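Local coordinates for protein geranyltranstransferase (Agrobacterium tumefaciens, PDB 2H8O) that probably joins geranyl diphosphate and isopentenyl diphosphate into farnesyl diphosphate in isoprenoid biosynthesis, at residues G84-P90 and L114-C119; V97-G101 and Y316-A320. All blocks are in the same frame, centred on the assembly; numbering follows the deposited sequence.

Interaction 1. Residues G84-P90 and L114-C119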
loop_
_atom_site.group_PDB
_atom_site.type_symbol
_atom_site.label_atom_id
_atom_site.label_comp_id
_atom_site.label_asym_id
_atom_site.label_seq_id
_atom_site.Cartn_x
_atom_site.Cartn_y
_atom_site.Cartn_z
ATOM N N GLY A 84 15.354 -10.387 -2.197
ATOM C CA GLY A 84 14.114 -10.954 -1.677
ATOM C C GLY A 84 14.027 -12.443 -1.466
ATOM O O GLY A 84 13.094 -12.921 -0.783
ATOM N N GLY A 85 14.978 -13.185 -2.037
ATOM C CA GLY A 85 15.046 -14.633 -1.840
ATOM C C GLY A 85 14.614 -15.466 -3.028
ATOM O O GLY A 85 14.721 -15.045 -4.172
ATOM N N LYS A 86 14.102 -16.660 -2.727
ATOM C CA LYS A 86 13.914 -17.703 -3.722
ATOM C C LYS A 86 12.553 -17.678 -4.457
ATOM O O LYS A 86 12.294 -18.547 -5.297
ATOM C CB LYS A 86 14.123 -19.074 -3.062
ATOM C CG LYS A 86 15.538 -19.276 -2.488
ATOM C CD LYS A 86 16.635 -18.813 -3.434
ATOM C CE LYS A 86 17.993 -19.435 -3.106
ATOM N NZ LYS A 86 18.120 -20.821 -3.666
ATOM N N ARG A 87 11.712 -16.687 -4.169
ATOM C CA ARG A 87 10.481 -16.450 -4.908
ATOM C C ARG A 87 9.421 -17.550 -4.701
ATOM O O ARG A 87 8.626 -17.833 -5.582
ATOM C CB ARG A 87 10.743 -16.242 -6.407
ATOM C CG ARG A 87 11.945 -15.384 -6.731
ATOM C CD ARG A 87 11.901 -13.978 -6.131
ATOM N NE ARG A 87 13.081 -13.246 -6.562
ATOM C CZ ARG A 87 13.465 -12.051 -6.116
ATOM N NH1 ARG A 87 12.772 -11.415 -5.187
ATOM N NH2 ARG A 87 14.582 -11.514 -6.599
ATOM N N LEU A 88 9.362 -18.096 -3.497
ATOM C CA LEU A 88 8.317 -19.069 -3.163
ATOM C C LEU A 88 6.915 -18.497 -3.326
ATOM O O LEU A 88 5.993 -19.199 -3.757
ATOM C CB LEU A 88 8.502 -19.573 -1.731
ATOM C CG LEU A 88 7.446 -20.554 -1.254
ATOM C CD1 LEU A 88 7.481 -21.825 -2.088
ATOM C CD2 LEU A 88 7.614 -20.857 0.233
ATOM N N ARG A 89 6.709 -17.242 -2.929
ATOM C CA ARG A 89 5.350 -16.690 -2.978
ATOM C C ARG A 89 4.812 -16.583 -4.437
ATOM O O ARG A 89 3.721 -17.086 -4.728
ATOM C CB ARG A 89 5.264 -15.386 -2.181
ATOM C CG ARG A 89 5.427 -15.689 -0.695
ATOM C CD ARG A 89 5.741 -14.475 0.151
ATOM N NE ARG A 89 6.127 -14.855 1.514
ATOM C CZ ARG A 89 7.318 -15.342 1.846
ATOM N NH1 ARG A 89 8.279 -15.517 0.929
ATOM N NH2 ARG A 89 7.568 -15.656 3.106
ATOM N N PRO A 90 5.581 -15.963 -5.356
ATOM C CA PRO A 90 5.177 -16.039 -6.759
ATOM C C PRO A 90 5.017 -17.463 -7.301
ATOM O O PRO A 90 4.119 -17.714 -8.095
ATOM C CB PRO A 90 6.299 -15.316 -7.508
ATOM C CG PRO A 90 7.162 -14.739 -6.536
ATOM C CD PRO A 90 6.744 -15.079 -5.158
ATOM N N LEU A 114 2.771 -9.712 -5.505
ATOM C CA LEU A 114 2.960 -10.304 -4.181
ATOM C C LEU A 114 4.430 -10.279 -3.766
ATOM O O LEU A 114 4.768 -10.026 -2.593
ATOM C CB LEU A 114 2.411 -11.727 -4.160
ATOM C CG LEU A 114 2.567 -12.504 -2.848
ATOM C CD1 LEU A 114 1.906 -11.753 -1.665
ATOM C CD2 LEU A 114 2.004 -13.916 -2.996
ATOM N N GLU A 115 5.317 -10.516 -4.729
ATOM C CA GLU A 115 6.737 -10.442 -4.448
ATOM C C GLU A 115 7.189 -9.026 -4.073
ATOM O O GLU A 115 8.045 -8.838 -3.174
ATOM C CB GLU A 115 7.549 -11.008 -5.620
ATOM C CG GLU A 115 9.033 -11.245 -5.297
ATOM C CD GLU A 115 9.337 -12.241 -4.168
ATOM O OE1 GLU A 115 8.448 -12.987 -3.710
ATOM O OE2 GLU A 115 10.498 -12.303 -3.726
ATOM N N CYS A 116 6.662 -8.013 -4.764
ATOM C CA CYS A 116 6.979 -6.633 -4.406
ATOM C C CYS A 116 6.595 -6.387 -2.952
ATOM O O CYS A 116 7.330 -5.782 -2.200
ATOM C CB CYS A 116 6.237 -5.627 -5.274
ATOM S SG CYS A 116 6.958 -5.423 -6.900
ATOM N N LEU A 117 5.411 -6.874 -2.559
ATOM C CA LEU A 117 4.950 -6.668 -1.182
ATOM C C LEU A 117 5.861 -7.436 -0.202
ATOM O O LEU A 117 6.292 -6.892 0.821
ATOM C CB LEU A 117 3.469 -7.047 -1.065
ATOM C CG LEU A 117 2.766 -6.485 0.189
ATOM C CD1 LEU A 117 1.274 -6.211 -0.045
ATOM C CD2 LEU A 117 3.027 -7.376 1.371
ATOM N N HIS A 118 6.116 -8.708 -0.490
ATOM C CA HIS A 118 7.059 -9.448 0.339
ATOM C C HIS A 118 8.383 -8.678 0.515
ATOM O O HIS A 118 8.895 -8.528 1.619
ATOM C CB HIS A 118 7.310 -10.846 -0.263
ATOM C CG HIS A 118 8.438 -11.581 0.383
ATOM N ND1 HIS A 118 8.428 -11.948 1.718
ATOM C CD2 HIS A 118 9.615 -12.018 -0.127
ATOM C CE1 HIS A 118 9.558 -12.579 1.994
ATOM N NE2 HIS A 118 10.297 -12.629 0.894
ATOM N N CYS A 119 8.940 -8.186 -0.579
ATOM C CA CYS A 119 10.216 -7.505 -0.521
ATOM C C CYS A 119 10.138 -6.190 0.250
ATOM O O CYS A 119 11.084 -5.834 0.948
ATOM C CB CYS A 119 10.789 -7.290 -1.909
ATOM S SG CYS A 119 11.267 -8.848 -2.724
HETATM O O HOH W 1 11.366 -14.421 -2.381
HETATM O O HOH W 2 8.589 -15.093 -1.991
#
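Arg87 and Glu115 form a salt bridge, with Arg87 NH1 2.8 Å from Glu115 OE2. The N-H points nearly straight at the oxygen (165°) and meets it on the anti side of the carboxylate. The guanidinium and carboxylate planes are almost perpendicular. Glu115 CG is anti to its backbone N (chi1 -168°), and the bend at chi2 turns the carboxylate toward 84-90. Pro90 packs its CD against Glu115 OE1. Beside this pair, the guanidinium of Arg89 lies flat over one face of the His118 ring, with centres 3.8 Å apart and planes 8° apart. Arg89 NH1 sits over His118 CE1, offset toward the rim. At its edge, the same ring donates a bent hydrogen bond from NE2 to Gly84 O at 3.3 Å. Arg89 CB packs on Leu114 CD2 at 3.7 Å.

Two waters tie these groups together. One donates to Gly84 O and to Glu115 OE2 (2.7 Å), and accepts from the backbone N of Arg87. The other donates to Glu115 OE1 and accepts from both N and NH1 of Arg89. Both carboxylate oxygens are thus engaged. Farther out, Arg87 NE forms a salt bridge with Glu51 of helix 34-57, and NH2 is hydrogen-bonded to Val81 O. Gly85, with positive phi, and Arg87, the N-cap residue, make the turn into helix 88-99. The sequence Gly-Gly-Lys-Arg-Leu-Arg-Pro is the Gly-Lys-Arg motif of short-chain prenyltransferases. In relatives, the equivalents of Lys86, Arg89 and His118 bind the diphosphate of isopentenyl diphosphate.

Interaction 2. Residues V97-G101 and Y316-A320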
loop_
_atom_site.group_PDB
_atom_site.type_symbol
_atom_site.label_atom_id
_atom_site.label_comp_id
_atom_site.label_asym_id
_atom_site.label_seq_id
_atom_site.Cartn_x
_atom_site.Cartn_y
_atom_site.Cartn_z
ATOM N N VAL A 97 -2.604 -20.988 -9.927
ATOM C CA VAL A 97 -3.276 -20.614 -11.159
ATOM C C VAL A 97 -3.226 -21.777 -12.170
ATOM O O VAL A 97 -4.252 -22.111 -12.778
ATOM C CB VAL A 97 -2.684 -19.329 -11.772
ATOM C CG1 VAL A 97 -3.294 -19.064 -13.142
ATOM C CG2 VAL A 97 -2.929 -18.109 -10.841
ATOM N N ALA A 98 -2.062 -22.411 -12.344
ATOM C CA ALA A 98 -1.916 -23.522 -13.294
ATOM C C ALA A 98 -2.788 -24.716 -12.904
ATOM O O ALA A 98 -3.432 -25.334 -13.773
ATOM C CB ALA A 98 -0.476 -23.956 -13.390
ATOM N N LEU A 99 -2.796 -25.040 -11.609
ATOM C CA LEU A 99 -3.607 -26.139 -11.098
ATOM C C LEU A 99 -5.062 -26.003 -11.497
ATOM O O LEU A 99 -5.710 -27.011 -11.854
ATOM C CB LEU A 99 -3.518 -26.233 -9.574
ATOM C CG LEU A 99 -4.341 -27.336 -8.911
ATOM C CD1 LEU A 99 -3.741 -28.710 -9.191
ATOM C CD2 LEU A 99 -4.465 -27.048 -7.416
ATOM N N LEU A 100 -5.567 -24.772 -11.427
ATOM C CA LEU A 100 -6.990 -24.457 -11.617
ATOM C C LEU A 100 -7.310 -23.947 -13.032
ATOM O O LEU A 100 -8.434 -23.521 -13.298
ATOM C CB LEU A 100 -7.429 -23.430 -10.564
ATOM C CG LEU A 100 -7.233 -23.881 -9.110
ATOM C CD1 LEU A 100 -7.605 -22.817 -8.057
ATOM C CD2 LEU A 100 -8.038 -25.154 -8.880
ATOM N N GLY A 101 -6.320 -23.980 -13.914
ATOM C CA GLY A 101 -6.498 -23.634 -15.319
ATOM C C GLY A 101 -6.704 -22.166 -15.650
ATOM O O GLY A 101 -7.225 -21.845 -16.735
ATOM N N TYR A 316 -7.454 -33.242 -7.673
ATOM C CA TYR A 316 -6.853 -32.796 -8.931
ATOM C C TYR A 316 -5.887 -33.802 -9.543
ATOM O O TYR A 316 -5.378 -33.555 -10.633
ATOM C CB TYR A 316 -6.141 -31.449 -8.737
ATOM C CG TYR A 316 -7.082 -30.400 -8.230
ATOM C CD1 TYR A 316 -7.900 -29.680 -9.099
ATOM C CD2 TYR A 316 -7.178 -30.144 -6.869
ATOM C CE1 TYR A 316 -8.795 -28.723 -8.610
ATOM C CE2 TYR A 316 -8.060 -29.203 -6.381
ATOM C CZ TYR A 316 -8.871 -28.505 -7.253
ATOM O OH TYR A 316 -9.737 -27.576 -6.719
ATOM N N GLY A 317 -5.637 -34.920 -8.856
ATOM C CA GLY A 317 -4.779 -35.981 -9.381
ATOM C C GLY A 317 -3.361 -35.529 -9.689
ATOM O O GLY A 317 -2.786 -34.733 -8.948
ATOM N N GLU A 318 -2.815 -36.022 -10.800
ATOM C CA GLU A 318 -1.419 -35.750 -11.163
ATOM C C GLU A 318 -1.120 -34.271 -11.312
ATOM O O GLU A 318 0.027 -33.831 -11.158
ATOM C CB GLU A 318 -1.071 -36.430 -12.498
ATOM C CG GLU A 318 -1.339 -37.911 -12.574
ATOM C CD GLU A 318 -0.395 -38.738 -11.735
ATOM O OE1 GLU A 318 0.282 -38.167 -10.850
ATOM O OE2 GLU A 318 -0.334 -39.969 -11.978
ATOM N N LYS A 319 -2.143 -33.497 -11.659
ATOM C CA LYS A 319 -1.991 -32.080 -11.896
ATOM C C LYS A 319 -1.574 -31.327 -10.614
ATOM O O LYS A 319 -1.037 -30.220 -10.687
ATOM C CB LYS A 319 -3.309 -31.536 -12.433
ATOM C CG LYS A 319 -3.238 -30.152 -13.014
ATOM C CD LYS A 319 -4.480 -29.832 -13.838
ATOM C CE LYS A 319 -5.764 -29.966 -13.029
ATOM N NZ LYS A 319 -6.411 -31.318 -13.181
ATOM N N ALA A 320 -1.797 -31.938 -9.453
ATOM C CA ALA A 320 -1.409 -31.343 -8.161
ATOM C C ALA A 320 0.024 -31.713 -7.727
ATOM O O ALA A 320 0.490 -31.286 -6.685
ATOM C CB ALA A 320 -2.425 -31.738 -7.067
#
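The hydroxyl oxygen of Tyr316 touches Leu100 CD2 at 3.7 Å and is hydrogen-bonded to Glu243 of helix 241-267. That bond ties the far end of the ring to a third part of the chain. The other partners across the contact are mostly apolar. Leu99 CD2 lies over one face of the Tyr316 ring in a CH-pi contact, 4.3 Å from the centroid and 14° off the ring normal. The other branch, CD1, packs 3.7 Å from Tyr316 CB and 3.9 Å from Ala320 CB. With CG anti to the backbone N (chi1 179°), Leu99 reaches across to 316-320; both methyls meet Tyr316, and CD1 also reaches Ala320. The exposed Lys319 folds its chain, bent at chi3 and chi4, past the Leu99 carbonyl, with CE 3.2 Å from Leu99 O. Leu100 also packs on Leu247 of helix 241-267 and on Ala234 of helix 211-237.

Residues 97-101 hold the last turn of helix 88-99 and the residues that end it. Gly101, with positive phi, is the C-prime residue of a Schellman motif there. The contact packs this helix end against the 3-10 turn leading into helix 321-331, at the periphery of the all-helical isoprenoid synthase fold.

Helix 88-99 links the two contacts: interaction 1 lies at its N-terminal end and interaction 2 at its C-terminal end. Their centres are 22 Å apart, and their nearest atoms are about 8 Å apart without touching. Interaction 1 is buried near the middle of the chain, with its centre about 5 Å from the chain centre. The centre of interaction 2 is about 20 Å from the chain centre, and it is only partly buried. Helix 211-237 runs beside both, through Leu226 at Arg89 and through Ala234 and Ala237 at Leu100. Interaction 1 probably belongs to the substrate diphosphate site, while helix 104-125 leads on to the first Asp-rich motif. Interaction 2 is structural packing away from that site.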